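PDB 3FKD: L-threonine-O-3-phosphate decarboxylase from Porphyromonas gingivalis, which probably uses pyridoxal 5'-phosphate to decarboxylate L-threonine O-3-phosphate. Local coordinates for residues A[83-88]-A[220-225]; A[53-58]-A[231-236]; A[100-105]-A[134-139]. All coordinates share one frame; numbering follows the deposited sequence.

Contact 1: residues A[83-88]-A[220-225]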
ATOM      1  N   ILE A  83      -1.911  12.470  -4.643  1.00 23.32           N
ATOM      2  CA  ILE A  83      -1.848  13.766  -5.336  1.00 23.02           C
ATOM      3  C   ILE A  83      -3.217  14.473  -5.293  1.00 22.78           C
ATOM      4  O   ILE A  83      -3.310  15.644  -4.931  1.00 23.98           O
ATOM      5  CB  ILE A  83      -1.407  13.587  -6.818  1.00 22.97           C
ATOM      6  CG1 ILE A  83       0.072  13.157  -6.929  1.00 21.85           C
ATOM      7  CG2 ILE A  83      -1.668  14.850  -7.635  1.00 23.04           C
ATOM      8  CD1 ILE A  83       0.525  13.001  -8.385  1.00 19.31           C
ATOM      9  N   ALA A  84      -4.261  13.744  -5.676  1.00 22.22           N
ATOM     10  CA  ALA A  84      -5.653  14.151  -5.514  1.00 23.25           C
ATOM     11  C   ALA A  84      -5.912  14.658  -4.114  1.00 25.38           C
ATOM     12  O   ALA A  84      -6.442  15.753  -3.962  1.00 25.50           O
ATOM     13  CB  ALA A  84      -6.579  13.005  -5.807  1.00 23.57           C
ATOM     14  N   GLN A  85      -5.512  13.870  -3.106  1.00 24.33           N
ATOM     15  CA  GLN A  85      -5.650  14.236  -1.692  1.00 24.22           C
ATOM     16  C   GLN A  85      -5.037  15.590  -1.349  1.00 25.55           C
ATOM     17  O   GLN A  85      -5.735  16.496  -0.799  1.00 25.55           O
ATOM     18  CB  GLN A  85      -5.110  13.146  -0.755  1.00 23.68           C
ATOM     19  CG  GLN A  85      -5.648  13.231   0.664  1.00 25.93           C
ATOM     20  CD  GLN A  85      -5.017  12.220   1.634  1.00 28.09           C
ATOM     21  OE1 GLN A  85      -4.137  11.442   1.263  1.00 30.06           O
ATOM     22  NE2 GLN A  85      -5.456  12.249   2.884  1.00 26.14           N
ATOM     23  N   ALA A  86      -3.753  15.737  -1.671  1.00 23.40           N
ATOM     24  CA  ALA A  86      -3.027  16.970  -1.372  1.00 25.05           C
ATOM     25  C   ALA A  86      -3.717  18.228  -1.962  1.00 29.17           C
ATOM     26  O   ALA A  86      -3.418  19.347  -1.549  1.00 28.85           O
ATOM     27  CB  ALA A  86      -1.588  16.876  -1.850  1.00 25.52           C
ATOM     28  N   PHE A  87      -4.613  18.040  -2.942  1.00 28.52           N
ATOM     29  CA  PHE A  87      -5.235  19.165  -3.637  1.00 28.13           C
ATOM     30  C   PHE A  87      -6.765  19.052  -3.741  1.00 29.58           C
ATOM     31  O   PHE A  87      -7.354  19.407  -4.779  1.00 30.47           O
ATOM     32  CB  PHE A  87      -4.559  19.383  -5.006  1.00 28.50           C
ATOM     33  CG  PHE A  87      -3.111  19.765  -4.889  1.00 28.23           C
ATOM     34  CD1 PHE A  87      -2.143  18.803  -4.730  1.00 25.14           C
ATOM     35  CD2 PHE A  87      -2.732  21.097  -4.856  1.00 29.57           C
ATOM     36  CE1 PHE A  87      -0.831  19.155  -4.571  1.00 26.90           C
ATOM     37  CE2 PHE A  87      -1.409  21.450  -4.688  1.00 29.05           C
ATOM     38  CZ  PHE A  87      -0.459  20.478  -4.558  1.00 27.98           C
ATOM     39  N   ARG A  88      -7.380  18.577  -2.649  1.00 27.65           N
ATOM     40  CA  ARG A  88      -8.829  18.386  -2.508  1.00 30.54           C
ATOM     41  C   ARG A  88      -9.705  19.486  -3.104  1.00 31.90           C
ATOM     42  O   ARG A  88     -10.774  19.221  -3.660  1.00 34.08           O
ATOM     43  CB  ARG A  88      -9.220  18.221  -1.039  1.00 30.85           C
ATOM     44  CG  ARG A  88     -10.696  18.448  -0.768  1.00 33.00           C
ATOM     45  CD  ARG A  88     -11.096  17.695   0.477  1.00 40.68           C
ATOM     46  NE  ARG A  88     -12.542  17.581   0.701  1.00 45.03           N
ATOM     47  CZ  ARG A  88     -13.088  17.358   1.908  1.00 50.73           C
ATOM     48  NH1 ARG A  88     -12.308  17.250   2.980  1.00 44.81           N
ATOM     49  NH2 ARG A  88     -14.408  17.258   2.067  1.00 46.11           N
ATOM     50  N   ALA A 220       3.667  15.531   0.436  1.00 30.41           N
ATOM     51  CA  ALA A 220       4.375  14.835   1.522  1.00 30.15           C
ATOM     52  C   ALA A 220       3.585  14.952   2.825  1.00 29.09           C
ATOM     53  O   ALA A 220       3.677  14.109   3.726  1.00 26.18           O
ATOM     54  CB  ALA A 220       5.759  15.376   1.689  1.00 27.79           C
ATOM     55  N   ALA A 221       2.749  15.974   2.888  1.00 29.93           N
ATOM     56  CA  ALA A 221       2.008  16.248   4.101  1.00 27.92           C
ATOM     57  C   ALA A 221       0.997  15.136   4.423  1.00 26.44           C
ATOM     58  O   ALA A 221       0.500  15.028   5.550  1.00 28.41           O
ATOM     59  CB  ALA A 221       1.353  17.600   4.006  1.00 26.34           C
ATOM     60  N   PHE A 222       0.733  14.285   3.450  1.00 25.77           N
ATOM     61  CA  PHE A 222      -0.124  13.117   3.668  1.00 26.09           C
ATOM     62  C   PHE A 222       0.570  11.756   3.522  1.00 26.91           C
ATOM     63  O   PHE A 222      -0.123  10.758   3.308  1.00 25.94           O
ATOM     64  CB  PHE A 222      -1.314  13.156   2.711  1.00 26.77           C
ATOM     65  CG  PHE A 222      -2.169  14.364   2.878  1.00 26.21           C
ATOM     66  CD1 PHE A 222      -3.264  14.338   3.736  1.00 26.10           C
ATOM     67  CD2 PHE A 222      -1.872  15.544   2.192  1.00 26.52           C
ATOM     68  CE1 PHE A 222      -4.071  15.456   3.894  1.00 24.10           C
ATOM     69  CE2 PHE A 222      -2.672  16.685   2.354  1.00 27.40           C
ATOM     70  CZ  PHE A 222      -3.774  16.635   3.209  1.00 24.66           C
ATOM     71  N   SER A 223       1.911  11.720   3.632  1.00 25.60           N
ATOM     72  CA  SER A 223       2.665  10.468   3.568  1.00 24.33           C
ATOM     73  C   SER A 223       2.539   9.727   4.881  1.00 22.02           C
ATOM     74  O   SER A 223       2.597  10.330   5.953  1.00 21.13           O
ATOM     75  CB  SER A 223       4.167  10.684   3.249  1.00 24.50           C
ATOM     76  OG  SER A 223       4.391  11.311   1.987  1.00 26.11           O
ATOM     77  N   THR A 224       2.405   8.410   4.784  1.00 21.30           N
ATOM     78  CA  THR A 224       2.285   7.532   5.935  1.00 20.09           C
ATOM     79  C   THR A 224       3.488   6.618   5.958  1.00 20.08           C
ATOM     80  O   THR A 224       3.895   6.151   4.922  1.00 21.26           O
ATOM     81  CB  THR A 224       0.946   6.743   5.885  1.00 23.17           C
ATOM     82  OG1 THR A 224       1.021   5.645   4.979  1.00 20.91           O
ATOM     83  CG2 THR A 224      -0.214   7.661   5.419  1.00 23.50           C
ATOM     84  N   PRO A 225       4.085   6.378   7.143  1.00 22.40           N
ATOM     85  CA  PRO A 225       5.332   5.582   7.151  1.00 21.92           C
ATOM     86  C   PRO A 225       5.109   4.104   6.892  1.00 20.29           C
ATOM     87  O   PRO A 225       4.029   3.590   7.184  1.00 18.67           O
ATOM     88  CB  PRO A 225       5.895   5.770   8.589  1.00 21.47           C
ATOM     89  CG  PRO A 225       4.729   6.239   9.421  1.00 21.02           C
ATOM     90  CD  PRO A 225       3.569   6.638   8.508  1.00 21.17           C
TER
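Phe222 and Gln85 meet because their first torsions swing both side chains into the gap between the segments: the Phe222 ring sits beside its own backbone N (chi1 -60°), while Gln85 CG lies opposite its own N (chi1 -160°) and the rest of the chain runs out straight to the amide. The contact joins the C-terminal end of helix 75-86 to a type I beta turn, Ala220 to Ser223, at the end of helix 213-220 in the large domain of this fold-type I PLP enzyme. Ser223 N to Ala220 O, 3.0 Å, closes the turn and places Phe222 at its third position, facing the helix. Gln85 CG forms a CH-pi contact over one face of the ring, 4.2 Å from the Phe222 centroid and displaced toward the rim. Beyond it the amide is tilted by 38° against the ring plane, with its two ends meeting different parts of Phe222: Gln85 OE1 approaches Phe222 CB at 3.6 Å, and Gln85 NE2 comes to 3.1 Å from Phe222 CD1. The amide nitrogen has its polar partner in the dimer interface, a hydrogen bond to Tyr109 OH of the second subunit, and Met108 of that subunit packs on Phe222. The contact is thus part of the subunit boundary, and the hydrogen bond helps fix which way the amide is turned. The next residue, Ala86, approaches the ring obliquely: its CB is 4.3 Å from Phe222 CD2, and its CA lies nearer, 3.8 Å from Phe222 CE2.

Contact 2: residues A[53-58]-A[231-236]; sequences GTLRQM and LAIEAA
Leu55 and Ile233 bring the two helical backbones to within 6.7 Å between their CA atoms, and the chain runs in much the same direction through both segments. This is helix-on-helix packing between the N-terminal part of helix 53-62 and helix 230-241, within the class I and II aminotransferase fold. Leu55 carries every close contact between the two segments. It points at the partner helix with CG opposite its backbone N (chi1 -173°), which sends the forked end across the gap. Its CD2 branch drops between two residues three apart on the other helix, and therefore on the same side of it. Ile233 offers the backbone as well as the side chain: Leu55 CD2 lies 4.0 Å from Ile233 O and 4.2 Å from Ile233 CG1. All three touching residues are buried and the side-chain contact is apolar, so close packing is what joins the helices at this point. Leu240, one turn beyond Ala236, also touches Leu55, and Ala52 packs on Ile233. On another side of helix 230-241, Leu231 meets Leu231 of the second subunit. The small methyl of Ala236 lets the leucine come close with both branches: Ala236 CB is 3.6 Å from Leu55 CD2 and 4.0 Å from Leu55 CD1.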
ATOM      1  N   GLY A  53      13.940   5.544   2.034  1.00 25.55           N
ATOM      2  CA  GLY A  53      14.857   6.622   1.722  1.00 24.59           C
ATOM      3  C   GLY A  53      16.060   6.250   0.871  1.00 27.31           C
ATOM      4  O   GLY A  53      16.565   7.093   0.134  1.00 28.28           O
ATOM      5  N   THR A  54      16.555   5.017   1.000  1.00 24.95           N
ATOM      6  CA  THR A  54      17.667   4.577   0.199  1.00 25.09           C
ATOM      7  C   THR A  54      17.241   4.408  -1.263  1.00 27.82           C
ATOM      8  O   THR A  54      17.980   4.803  -2.190  1.00 26.83           O
ATOM      9  CB  THR A  54      18.303   3.263   0.751  1.00 27.46           C
ATOM     10  OG1 THR A  54      18.842   3.516   2.042  1.00 28.98           O
ATOM     11  CG2 THR A  54      19.440   2.831  -0.088  1.00 23.44           C
ATOM     12  N   LEU A  55      16.054   3.826  -1.477  1.00 25.96           N
ATOM     13  CA  LEU A  55      15.518   3.743  -2.826  1.00 25.06           C
ATOM     14  C   LEU A  55      15.336   5.135  -3.403  1.00 25.13           C
ATOM     15  O   LEU A  55      15.762   5.404  -4.525  1.00 26.17           O
ATOM     16  CB  LEU A  55      14.212   2.956  -2.888  1.00 23.67           C
ATOM     17  CG  LEU A  55      13.611   2.647  -4.265  1.00 20.46           C
ATOM     18  CD1 LEU A  55      14.694   2.114  -5.216  1.00 21.77           C
ATOM     19  CD2 LEU A  55      12.498   1.664  -4.137  1.00 17.32           C
ATOM     20  N   ARG A  56      14.731   6.021  -2.618  1.00 26.90           N
ATOM     21  CA  ARG A  56      14.509   7.397  -3.039  1.00 27.10           C
ATOM     22  C   ARG A  56      15.809   8.020  -3.498  1.00 27.91           C
ATOM     23  O   ARG A  56      15.891   8.584  -4.593  1.00 27.62           O
ATOM     24  CB  ARG A  56      13.912   8.230  -1.903  1.00 27.80           C
ATOM     25  CG  ARG A  56      13.485   9.624  -2.332  1.00 28.69           C
ATOM     26  CD  ARG A  56      13.080  10.448  -1.140  1.00 29.35           C
ATOM     27  NE  ARG A  56      14.225  10.805  -0.304  1.00 31.33           N
ATOM     28  CZ  ARG A  56      14.352  10.473   0.980  1.00 33.76           C
ATOM     29  NH1 ARG A  56      13.406   9.775   1.594  1.00 31.93           N
ATOM     30  NH2 ARG A  56      15.419  10.848   1.667  1.00 33.73           N
ATOM     31  N   GLN A  57      16.825   7.909  -2.657  1.00 27.85           N
ATOM     32  CA  GLN A  57      18.150   8.418  -2.982  1.00 30.12           C
ATOM     33  C   GLN A  57      18.672   7.865  -4.326  1.00 29.60           C
ATOM     34  O   GLN A  57      19.059   8.636  -5.197  1.00 32.12           O
ATOM     35  CB  GLN A  57      19.102   8.153  -1.813  1.00 33.47           C
ATOM     36  CG  GLN A  57      20.570   8.408  -2.060  1.00 38.01           C
ATOM     37  CD  GLN A  57      20.885   9.872  -2.292  1.00 46.27           C
ATOM     38  OE1 GLN A  57      20.783  10.385  -3.424  1.00 45.90           O
ATOM     39  NE2 GLN A  57      21.299  10.557  -1.220  1.00 49.12           N
HETATM   40  N   MSE A  58      18.658   6.551  -4.520  1.00 28.36           N
HETATM   41  CA  MSE A  58      19.151   5.986  -5.786  1.00 29.13           C
HETATM   42  C   MSE A  58      18.296   6.330  -7.027  1.00 29.28           C
HETATM   43  O   MSE A  58      18.792   6.280  -8.156  1.00 30.27           O
HETATM   44  CB  MSE A  58      19.274   4.473  -5.713  1.00 28.83           C
HETATM   45  CG  MSE A  58      19.976   3.919  -4.475  1.00 29.39           C
HETATM   46 SE   MSE A  58      19.594   2.004  -4.540  1.00 56.90          SE
HETATM   47  CE  MSE A  58      19.771   1.493  -2.694  1.00 32.32           C
ATOM     48  N   LEU A 231       9.991  -6.084   0.225  1.00 19.61           N
ATOM     49  CA  LEU A 231      10.350  -6.843  -0.959  1.00 19.97           C
ATOM     50  C   LEU A 231      10.271  -5.969  -2.179  1.00 19.61           C
ATOM     51  O   LEU A 231      11.086  -6.132  -3.077  1.00 20.71           O
ATOM     52  CB  LEU A 231       9.406  -8.006  -1.161  1.00 19.59           C
ATOM     53  CG  LEU A 231       9.632  -9.198  -0.255  1.00 22.26           C
ATOM     54  CD1 LEU A 231       8.456 -10.150  -0.469  1.00 22.11           C
ATOM     55  CD2 LEU A 231      11.026  -9.881  -0.493  1.00 22.22           C
ATOM     56  N   ALA A 232       9.286  -5.071  -2.226  1.00 18.46           N
ATOM     57  CA  ALA A 232       9.150  -4.149  -3.357  1.00 18.03           C
ATOM     58  C   ALA A 232      10.341  -3.228  -3.439  1.00 18.35           C
ATOM     59  O   ALA A 232      10.838  -2.948  -4.536  1.00 18.59           O
ATOM     60  CB  ALA A 232       7.819  -3.330  -3.309  1.00 17.15           C
ATOM     61  N   ILE A 233      10.800  -2.751  -2.287  1.00 17.76           N
ATOM     62  CA  ILE A 233      11.953  -1.851  -2.235  1.00 19.19           C
ATOM     63  C   ILE A 233      13.149  -2.595  -2.839  1.00 19.61           C
ATOM     64  O   ILE A 233      13.944  -2.039  -3.597  1.00 18.86           O
ATOM     65  CB  ILE A 233      12.246  -1.311  -0.771  1.00 18.94           C
ATOM     66  CG1 ILE A 233      11.439  -0.025  -0.494  1.00 19.54           C
ATOM     67  CG2 ILE A 233      13.682  -0.960  -0.607  1.00 19.64           C
ATOM     68  CD1 ILE A 233      10.957   0.142   0.965  1.00 20.66           C
ATOM     69  N   GLU A 234      13.193  -3.881  -2.523  1.00 19.12           N
ATOM     70  CA  GLU A 234      14.275  -4.770  -2.873  1.00 21.05           C
ATOM     71  C   GLU A 234      14.265  -5.120  -4.384  1.00 21.42           C
ATOM     72  O   GLU A 234      15.310  -5.120  -5.030  1.00 21.46           O
ATOM     73  CB  GLU A 234      14.181  -6.005  -1.972  1.00 21.08           C
ATOM     74  CG  GLU A 234      15.273  -7.001  -2.126  1.00 26.11           C
ATOM     75  CD  GLU A 234      16.645  -6.543  -1.601  1.00 28.40           C
ATOM     76  OE1 GLU A 234      16.745  -5.499  -0.945  1.00 26.81           O
ATOM     77  OE2 GLU A 234      17.638  -7.268  -1.857  1.00 31.51           O
ATOM     78  N   ALA A 235      13.078  -5.365  -4.936  1.00 19.87           N
ATOM     79  CA  ALA A 235      12.923  -5.586  -6.367  1.00 20.51           C
ATOM     80  C   ALA A 235      13.357  -4.366  -7.153  1.00 21.07           C
ATOM     81  O   ALA A 235      14.108  -4.472  -8.130  1.00 23.39           O
ATOM     82  CB  ALA A 235      11.486  -5.948  -6.709  1.00 20.14           C
ATOM     83  N   ALA A 236      12.890  -3.203  -6.727  1.00 21.06           N
ATOM     84  CA  ALA A 236      13.230  -1.955  -7.408  1.00 21.34           C
ATOM     85  C   ALA A 236      14.727  -1.659  -7.420  1.00 21.21           C
ATOM     86  O   ALA A 236      15.264  -1.254  -8.456  1.00 22.21           O
ATOM     87  CB  ALA A 236      12.441  -0.761  -6.827  1.00 17.61           C
TER

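Contact 3: residues A[100-105]-A[134-139]; sequences AEYEDA and WLCNPN
Tyr102 lies along strand 132-136, with its root against Trp134 and its hydroxyl end beside Cys136, so a single side chain from helix 100-108 spans alternate residues on one side of the strand. The strand belongs to the central seven-stranded sheet of the large domain. The tightest point is at the hydroxyl end, where Tyr102 OH comes to 3.1 Å from Cys136 CB and 3.5 Å from Cys136 SG; CG beside the backbone N (chi1 -40°) turns the ring that way. The other end is apolar: Tyr102 CB packs 3.8 Å from Trp134 CE3, and the two aromatic side chains pass each other in opposite directions, meeting obliquely. Ser92 OG holds Trp134 NE1 by a hydrogen bond, and Phe80 meets the Tyr102 ring edge-to-face. Toward this strand the rest of the helix packs less closely. Ala105 CB stays 4.9 Å from Trp134 CH2 and packs on Tyr81 as well, while Glu103, partly exposed, turns away and forms a salt bridge with Arg311. Beyond Cys136 the chain leaves the sheet through a cis peptide between Asn137 and Pro138. The buried hydroxyl of Tyr102 is hydrogen-bonded to Asp166 on strand 162-166. In relatives, an aspartate at this place in the fold pairs with the pyridine nitrogen of the cofactor; by analogy, Tyr102 probably helps to position Asp166.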
ATOM      1  N   ALA A 100      -9.022   4.518 -15.168  1.00 22.34           N
ATOM      2  CA  ALA A 100     -10.203   4.993 -14.420  1.00 23.91           C
ATOM      3  C   ALA A 100      -9.801   5.599 -13.084  1.00 26.48           C
ATOM      4  O   ALA A 100     -10.580   6.299 -12.393  1.00 26.14           O
ATOM      5  CB  ALA A 100     -11.196   3.837 -14.206  1.00 24.25           C
ATOM      6  N   GLU A 101      -8.556   5.319 -12.722  1.00 24.89           N
ATOM      7  CA  GLU A 101      -8.030   5.743 -11.450  1.00 24.18           C
ATOM      8  C   GLU A 101      -7.705   7.231 -11.337  1.00 23.70           C
ATOM      9  O   GLU A 101      -7.670   7.747 -10.224  1.00 25.27           O
ATOM     10  CB  GLU A 101      -6.850   4.850 -11.064  1.00 25.54           C
ATOM     11  CG  GLU A 101      -7.247   3.356 -11.009  1.00 25.09           C
ATOM     12  CD  GLU A 101      -8.269   3.067  -9.929  1.00 27.23           C
ATOM     13  OE1 GLU A 101      -8.278   3.787  -8.900  1.00 25.82           O
ATOM     14  OE2 GLU A 101      -9.064   2.116 -10.117  1.00 29.92           O
ATOM     15  N   TYR A 102      -7.464   7.930 -12.442  1.00 22.77           N
ATOM     16  CA  TYR A 102      -7.347   9.381 -12.340  1.00 23.27           C
ATOM     17  C   TYR A 102      -8.689   9.926 -11.880  1.00 24.14           C
ATOM     18  O   TYR A 102      -8.759  10.733 -10.941  1.00 23.41           O
ATOM     19  CB  TYR A 102      -6.916  10.070 -13.636  1.00 21.56           C
ATOM     20  CG  TYR A 102      -5.851   9.359 -14.425  1.00 21.76           C
ATOM     21  CD1 TYR A 102      -4.813   8.650 -13.782  1.00 20.18           C
ATOM     22  CD2 TYR A 102      -5.868   9.399 -15.832  1.00 20.69           C
ATOM     23  CE1 TYR A 102      -3.826   7.997 -14.533  1.00 20.56           C
ATOM     24  CE2 TYR A 102      -4.905   8.751 -16.585  1.00 21.41           C
ATOM     25  CZ  TYR A 102      -3.877   8.037 -15.936  1.00 21.54           C
ATOM     26  OH  TYR A 102      -2.922   7.390 -16.692  1.00 19.50           O
ATOM     27  N   GLU A 103      -9.752   9.441 -12.518  1.00 24.29           N
ATOM     28  CA  GLU A 103     -11.087   9.880 -12.170  1.00 25.76           C
ATOM     29  C   GLU A 103     -11.423   9.559 -10.708  1.00 26.39           C
ATOM     30  O   GLU A 103     -11.828  10.444  -9.962  1.00 24.39           O
ATOM     31  CB  GLU A 103     -12.131   9.267 -13.086  1.00 26.45           C
ATOM     32  CG  GLU A 103     -13.363  10.128 -13.244  1.00 29.87           C
ATOM     33  CD  GLU A 103     -14.556   9.383 -13.874  1.00 33.55           C
ATOM     34  OE1 GLU A 103     -14.405   8.781 -14.964  1.00 30.52           O
ATOM     35  OE2 GLU A 103     -15.661   9.412 -13.266  1.00 37.20           O
ATOM     36  N   ASP A 104     -11.251   8.296 -10.317  1.00 26.14           N
ATOM     37  CA  ASP A 104     -11.641   7.843  -8.996  1.00 25.52           C
ATOM     38  C   ASP A 104     -10.929   8.654  -7.950  1.00 24.95           C
ATOM     39  O   ASP A 104     -11.540   9.036  -6.967  1.00 24.06           O
ATOM     40  CB  ASP A 104     -11.342   6.361  -8.791  1.00 27.13           C
ATOM     41  CG  ASP A 104     -12.092   5.473  -9.760  1.00 31.75           C
ATOM     42  OD1 ASP A 104     -13.204   5.873 -10.207  1.00 36.73           O
ATOM     43  OD2 ASP A 104     -11.571   4.375 -10.084  1.00 30.29           O
ATOM     44  N   ALA A 105      -9.650   8.943  -8.184  1.00 24.38           N
ATOM     45  CA  ALA A 105      -8.890   9.782  -7.253  1.00 25.85           C
ATOM     46  C   ALA A 105      -9.498  11.165  -7.088  1.00 24.67           C
ATOM     47  O   ALA A 105      -9.724  11.628  -5.966  1.00 25.44           O
ATOM     48  CB  ALA A 105      -7.424   9.902  -7.663  1.00 22.99           C
ATOM     49  N   TRP A 134      -4.570  15.773 -16.399  1.00 25.77           N
ATOM     50  CA  TRP A 134      -4.099  14.409 -16.211  1.00 26.62           C
ATOM     51  C   TRP A 134      -3.902  13.661 -17.545  1.00 27.02           C
ATOM     52  O   TRP A 134      -4.860  13.305 -18.240  1.00 29.10           O
ATOM     53  CB  TRP A 134      -5.070  13.653 -15.295  1.00 25.18           C
ATOM     54  CG  TRP A 134      -5.257  14.261 -13.882  1.00 27.18           C
ATOM     55  CD1 TRP A 134      -5.828  15.477 -13.562  1.00 27.25           C
ATOM     56  CD2 TRP A 134      -4.903  13.657 -12.627  1.00 24.11           C
ATOM     57  NE1 TRP A 134      -5.827  15.661 -12.194  1.00 24.09           N
ATOM     58  CE2 TRP A 134      -5.297  14.554 -11.599  1.00 22.53           C
ATOM     59  CE3 TRP A 134      -4.319  12.433 -12.274  1.00 24.24           C
ATOM     60  CZ2 TRP A 134      -5.104  14.280 -10.253  1.00 23.68           C
ATOM     61  CZ3 TRP A 134      -4.115  12.155 -10.925  1.00 23.74           C
ATOM     62  CH2 TRP A 134      -4.516  13.090  -9.925  1.00 24.38           C
ATOM     63  N   LEU A 135      -2.654  13.423 -17.912  1.00 26.15           N
ATOM     64  CA  LEU A 135      -2.364  12.748 -19.168  1.00 26.09           C
ATOM     65  C   LEU A 135      -1.569  11.485 -18.964  1.00 25.31           C
ATOM     66  O   LEU A 135      -0.960  11.255 -17.914  1.00 26.14           O
ATOM     67  CB  LEU A 135      -1.619  13.678 -20.113  1.00 27.84           C
ATOM     68  CG  LEU A 135      -2.427  14.960 -20.283  1.00 29.95           C
ATOM     69  CD1 LEU A 135      -1.577  16.081 -20.830  1.00 30.27           C
ATOM     70  CD2 LEU A 135      -3.667  14.694 -21.145  1.00 27.92           C
ATOM     71  N   CYS A 136      -1.595  10.638 -19.964  1.00 26.16           N
ATOM     72  CA  CYS A 136      -0.786   9.439 -19.907  1.00 25.89           C
ATOM     73  C   CYS A 136      -0.318   9.218 -21.319  1.00 25.52           C
ATOM     74  O   CYS A 136      -1.101   9.229 -22.256  1.00 25.44           O
ATOM     75  CB  CYS A 136      -1.588   8.267 -19.333  1.00 23.71           C
ATOM     76  SG  CYS A 136      -0.804   6.663 -19.423  1.00 24.18           S
ATOM     77  N   ASN A 137       0.981   9.050 -21.464  1.00 26.75           N
ATOM     78  CA  ASN A 137       1.579   9.039 -22.775  1.00 27.24           C
ATOM     79  C   ASN A 137       2.641   7.940 -22.859  1.00 25.91           C
ATOM     80  O   ASN A 137       3.637   8.007 -22.137  1.00 25.63           O
ATOM     81  CB  ASN A 137       2.173  10.433 -23.045  1.00 28.21           C
ATOM     82  CG  ASN A 137       2.787  10.537 -24.412  1.00 30.26           C
ATOM     83  OD1 ASN A 137       2.211  10.066 -25.363  1.00 34.55           O
ATOM     84  ND2 ASN A 137       3.957  11.127 -24.518  1.00 31.02           N
ATOM     85  N   PRO A 138       2.424   6.912 -23.717  1.00 25.94           N
ATOM     86  CA  PRO A 138       1.231   6.674 -24.550  1.00 25.74           C
ATOM     87  C   PRO A 138       0.058   6.275 -23.678  1.00 24.72           C
ATOM     88  O   PRO A 138       0.263   5.644 -22.651  1.00 24.03           O
ATOM     89  CB  PRO A 138       1.644   5.480 -25.427  1.00 23.40           C
ATOM     90  CG  PRO A 138       2.666   4.808 -24.680  1.00 23.60           C
ATOM     91  CD  PRO A 138       3.450   5.898 -23.985  1.00 23.50           C
ATOM     92  N   ASN A 139      -1.148   6.629 -24.093  1.00 25.44           N
ATOM     93  CA  ASN A 139      -2.352   6.473 -23.280  1.00 24.03           C
ATOM     94  C   ASN A 139      -2.930   5.059 -23.214  1.00 22.04           C
ATOM     95  O   ASN A 139      -2.948   4.357 -24.189  1.00 23.46           O
ATOM     96  CB  ASN A 139      -3.421   7.449 -23.781  1.00 23.60           C
ATOM     97  CG  ASN A 139      -4.616   7.531 -22.859  1.00 23.95           C
ATOM     98  OD1 ASN A 139      -4.484   7.793 -21.657  1.00 24.79           O
ATOM     99  ND2 ASN A 139      -5.793   7.321 -23.413  1.00 25.82           N
TER

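How the contacts relate
From the N terminus the chain passes through 53-58, 83-88 and 100-105, then meets the partners in reverse order: 134-139, 220-225 and 231-236. The three loops therefore nest without crossing. Contact 3 closes the innermost, 28 residues long, tying helix 100-108 to strand 132-136 of the central sheet. Contact 1 closes one of 131 residues, joining the end of helix 75-86 to the turn at the end of helix 213-220, and contact 2 the outermost, of 172, pairing helices 53-62 and 230-241. Contacts 1 and 3 touch, through Ala84 CB and Ala105 O at 3.4 Å, whereas contact 2 remains about 9 Å from contact 1 between nearest atoms.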